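Local coordinates for histidine phosphotransferase (PDB 2OOC), which probably relays phosphoryl groups between the proteins of a histidine-aspartate phosphorelay that regulates stalk biogenesis in Caulobacter crescentus, at residues V11-L16 with A100-E105. Numbering follows the deposited sequence.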
ATOM      1  N   VAL A  11       5.916   1.777   5.216  1.00 25.81           N
ATOM      2  CA  VAL A  11       6.014   0.370   4.801  1.00 26.28           C
ATOM      3  C   VAL A  11       7.179  -0.318   5.482  1.00 28.69           C
ATOM      4  O   VAL A  11       8.275   0.199   5.497  1.00 27.00           O
ATOM      5  CB  VAL A  11       6.129   0.269   3.305  1.00 25.58           C
ATOM      6  CG1 VAL A  11       6.183  -1.156   2.811  1.00 26.12           C
ATOM      7  CG2 VAL A  11       4.931   0.941   2.650  1.00 27.98           C
ATOM      8  N   ASP A  12       6.903  -1.499   6.042  1.00 25.81           N
ATOM      9  CA  ASP A  12       7.925  -2.299   6.673  1.00 27.74           C
ATOM     10  C   ASP A  12       8.598  -3.116   5.626  1.00 26.00           C
ATOM     11  O   ASP A  12       8.106  -4.227   5.287  1.00 25.02           O
ATOM     12  CB  ASP A  12       7.252  -3.232   7.711  1.00 28.52           C
ATOM     13  CG  ASP A  12       8.242  -3.855   8.623  1.00 33.34           C
ATOM     14  OD1 ASP A  12       9.397  -4.051   8.167  1.00 31.87           O
ATOM     15  OD2 ASP A  12       7.836  -4.159   9.774  1.00 41.28           O
ATOM     16  N   PHE A  13       9.692  -2.625   5.037  1.00 23.85           N
ATOM     17  CA  PHE A  13      10.255  -3.318   3.908  1.00 23.74           C
ATOM     18  C   PHE A  13      10.939  -4.624   4.322  1.00 24.25           C
ATOM     19  O   PHE A  13      11.132  -5.540   3.518  1.00 27.36           O
ATOM     20  CB  PHE A  13      11.187  -2.398   3.067  1.00 26.33           C
ATOM     21  CG  PHE A  13      10.433  -1.389   2.262  1.00 26.21           C
ATOM     22  CD1 PHE A  13       9.686  -1.771   1.171  1.00 27.31           C
ATOM     23  CD2 PHE A  13      10.440  -0.095   2.621  1.00 28.90           C
ATOM     24  CE1 PHE A  13       8.959  -0.798   0.422  1.00 28.31           C
ATOM     25  CE2 PHE A  13       9.721   0.830   1.889  1.00 25.36           C
ATOM     26  CZ  PHE A  13       8.995   0.493   0.818  1.00 27.99           C
ATOM     27  N   ALA A  14      11.273  -4.736   5.622  1.00 23.58           N
ATOM     28  CA  ALA A  14      11.805  -6.015   6.118  1.00 25.02           C
ATOM     29  C   ALA A  14      10.766  -7.135   5.952  1.00 21.69           C
ATOM     30  O   ALA A  14      11.082  -8.286   5.590  1.00 22.04           O
ATOM     31  CB  ALA A  14      12.193  -5.863   7.548  1.00 23.92           C
ATOM     32  N   TYR A  15       9.504  -6.809   6.222  1.00 23.72           N
ATOM     33  CA  TYR A  15       8.401  -7.763   6.053  1.00 23.88           C
ATOM     34  C   TYR A  15       8.291  -8.226   4.618  1.00 21.94           C
ATOM     35  O   TYR A  15       8.268  -9.413   4.302  1.00 23.99           O
ATOM     36  CB  TYR A  15       7.085  -7.150   6.559  1.00 23.35           C
ATOM     37  CG  TYR A  15       5.910  -8.083   6.449  1.00 21.06           C
ATOM     38  CD1 TYR A  15       5.221  -8.205   5.242  1.00 22.11           C
ATOM     39  CD2 TYR A  15       5.508  -8.879   7.518  1.00 22.96           C
ATOM     40  CE1 TYR A  15       4.190  -9.105   5.106  1.00 24.39           C
ATOM     41  CE2 TYR A  15       4.460  -9.777   7.393  1.00 22.52           C
ATOM     42  CZ  TYR A  15       3.814  -9.863   6.170  1.00 23.68           C
ATOM     43  OH  TYR A  15       2.762 -10.734   6.128  1.00 25.74           O
ATOM     44  N   LEU A  16       8.321  -7.243   3.716  1.00 23.68           N
ATOM     45  CA  LEU A  16       8.220  -7.588   2.302  1.00 26.63           C
ATOM     46  C   LEU A  16       9.430  -8.397   1.800  1.00 23.96           C
ATOM     47  O   LEU A  16       9.295  -9.402   1.100  1.00 24.80           O
ATOM     48  CB  LEU A  16       8.072  -6.314   1.482  1.00 30.66           C
ATOM     49  CG  LEU A  16       7.784  -6.644   0.013  1.00 33.85           C
ATOM     50  CD1 LEU A  16       6.661  -7.690  -0.167  1.00 35.40           C
ATOM     51  CD2 LEU A  16       7.474  -5.331  -0.657  1.00 39.64           C
ATOM     52  N   ALA A 100       7.393   3.821  -3.998  1.00 22.22           N
ATOM     53  CA  ALA A 100       8.030   4.418  -5.159  1.00 24.00           C
ATOM     54  C   ALA A 100       9.504   4.737  -4.909  1.00 24.55           C
ATOM     55  O   ALA A 100      10.414   4.557  -5.724  1.00 23.77           O
ATOM     56  CB  ALA A 100       7.280   5.670  -5.634  1.00 26.92           C
ATOM     57  N   ALA A 101       9.788   5.224  -3.712  1.00 21.33           N
ATOM     58  CA  ALA A 101      11.140   5.560  -3.318  1.00 21.94           C
ATOM     59  C   ALA A 101      12.065   4.342  -3.187  1.00 23.01           C
ATOM     60  O   ALA A 101      13.252   4.392  -3.503  1.00 25.00           O
ATOM     61  CB  ALA A 101      11.133   6.387  -1.994  1.00 23.35           C
ATOM     62  N   TYR A 102      11.498   3.223  -2.700  1.00 23.55           N
ATOM     63  CA  TYR A 102      12.236   1.982  -2.580  1.00 25.48           C
ATOM     64  C   TYR A 102      12.600   1.476  -3.965  1.00 26.48           C
ATOM     65  O   TYR A 102      13.742   1.081  -4.171  1.00 27.03           O
ATOM     66  CB  TYR A 102      11.403   0.966  -1.863  1.00 25.12           C
ATOM     67  CG  TYR A 102      12.053  -0.389  -1.599  1.00 24.81           C
ATOM     68  CD1 TYR A 102      12.086  -1.342  -2.583  1.00 28.96           C
ATOM     69  CD2 TYR A 102      12.577  -0.699  -0.365  1.00 26.75           C
ATOM     70  CE1 TYR A 102      12.614  -2.591  -2.351  1.00 31.68           C
ATOM     71  CE2 TYR A 102      13.107  -1.964  -0.110  1.00 28.13           C
ATOM     72  CZ  TYR A 102      13.123  -2.887  -1.118  1.00 29.41           C
ATOM     73  OH  TYR A 102      13.647  -4.150  -0.932  1.00 33.38           O
ATOM     74  N   ALA A 103      11.662   1.534  -4.891  1.00 26.92           N
ATOM     75  CA  ALA A 103      11.939   1.152  -6.289  1.00 29.51           C
ATOM     76  C   ALA A 103      13.032   2.034  -6.892  1.00 30.11           C
ATOM     77  O   ALA A 103      13.974   1.581  -7.553  1.00 29.68           O
ATOM     78  CB  ALA A 103      10.675   1.205  -7.109  1.00 30.56           C
ATOM     79  N   HIS A 104      12.978   3.343  -6.619  1.00 25.62           N
ATOM     80  CA  HIS A 104      14.000   4.235  -7.073  1.00 23.54           C
ATOM     81  C   HIS A 104      15.396   3.950  -6.540  1.00 27.64           C
ATOM     82  O   HIS A 104      16.384   4.013  -7.250  1.00 30.47           O
ATOM     83  CB  HIS A 104      13.565   5.679  -6.695  1.00 23.78           C
ATOM     84  CG  HIS A 104      14.328   6.745  -7.386  1.00 24.65           C
ATOM     85  ND1 HIS A 104      14.621   7.956  -6.792  1.00 23.33           N
ATOM     86  CD2 HIS A 104      14.837   6.828  -8.651  1.00 25.29           C
ATOM     87  CE1 HIS A 104      15.271   8.728  -7.637  1.00 26.02           C
ATOM     88  NE2 HIS A 104      15.391   8.082  -8.785  1.00 26.11           N
ATOM     89  N   GLU A 105      15.456   3.680  -5.247  1.00 26.89           N
ATOM     90  CA  GLU A 105      16.674   3.309  -4.572  0.50 29.58           C
ATOM     91  C   GLU A 105      17.305   2.062  -5.185  1.00 29.92           C
ATOM     92  O   GLU A 105      18.529   2.004  -5.303  1.00 33.20           O
ATOM     93  CB  GLU A 105      16.380   3.064  -3.093  0.50 29.83           C
ATOM     94  CG  GLU A 105      16.363   4.356  -2.309  0.50 27.36           C
ATOM     95  CD  GLU A 105      15.652   4.241  -0.958  0.50 34.74           C
ATOM     96  OE1 GLU A 105      15.502   3.114  -0.425  0.50 45.15           O
ATOM     97  OE2 GLU A 105      15.234   5.305  -0.434  0.50 42.08           O
TER
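F13, in the first turn of the short helix 13-19, lays its ring over that of Y102 on helix 85-111 in an offset stack, centroids 4.2 Å apart and planes tilted by 21°. Following F13 outward, CB sits 3.7 Å from Y102 CE2. CG and CD1 lie over Y102 CD2, F13 CD1 at 3.4 Å, and that carbon stands above the middle of the phenyl ring. CD2 also faces Y102 CD2, and CE2 lies near Y102 CD2 and CB. CE1 stands equally near Y102 CD2 and CG, while CZ ends 3.6 Å from Y102 CB, whose CH-pi contact falls on the same ring. The side chains slide past each other in opposite directions. A chi1 of -178° turns the Y102 ring away from its own backbone N, and its hydroxyl hydrogen-bonds E17 on helix 13-19. V11 CG1 packs on the opposite face of F13, toward the rim. A serine in place of F13 would probably leave the Y102 ring without its stacking partner and open a gap beside V11. Carbon contacts alone join the two segments, so the N-terminal helix is held here against the Hpt helical bundle by dispersion and shape, with the tyrosine hydroxyl adding a polar tie.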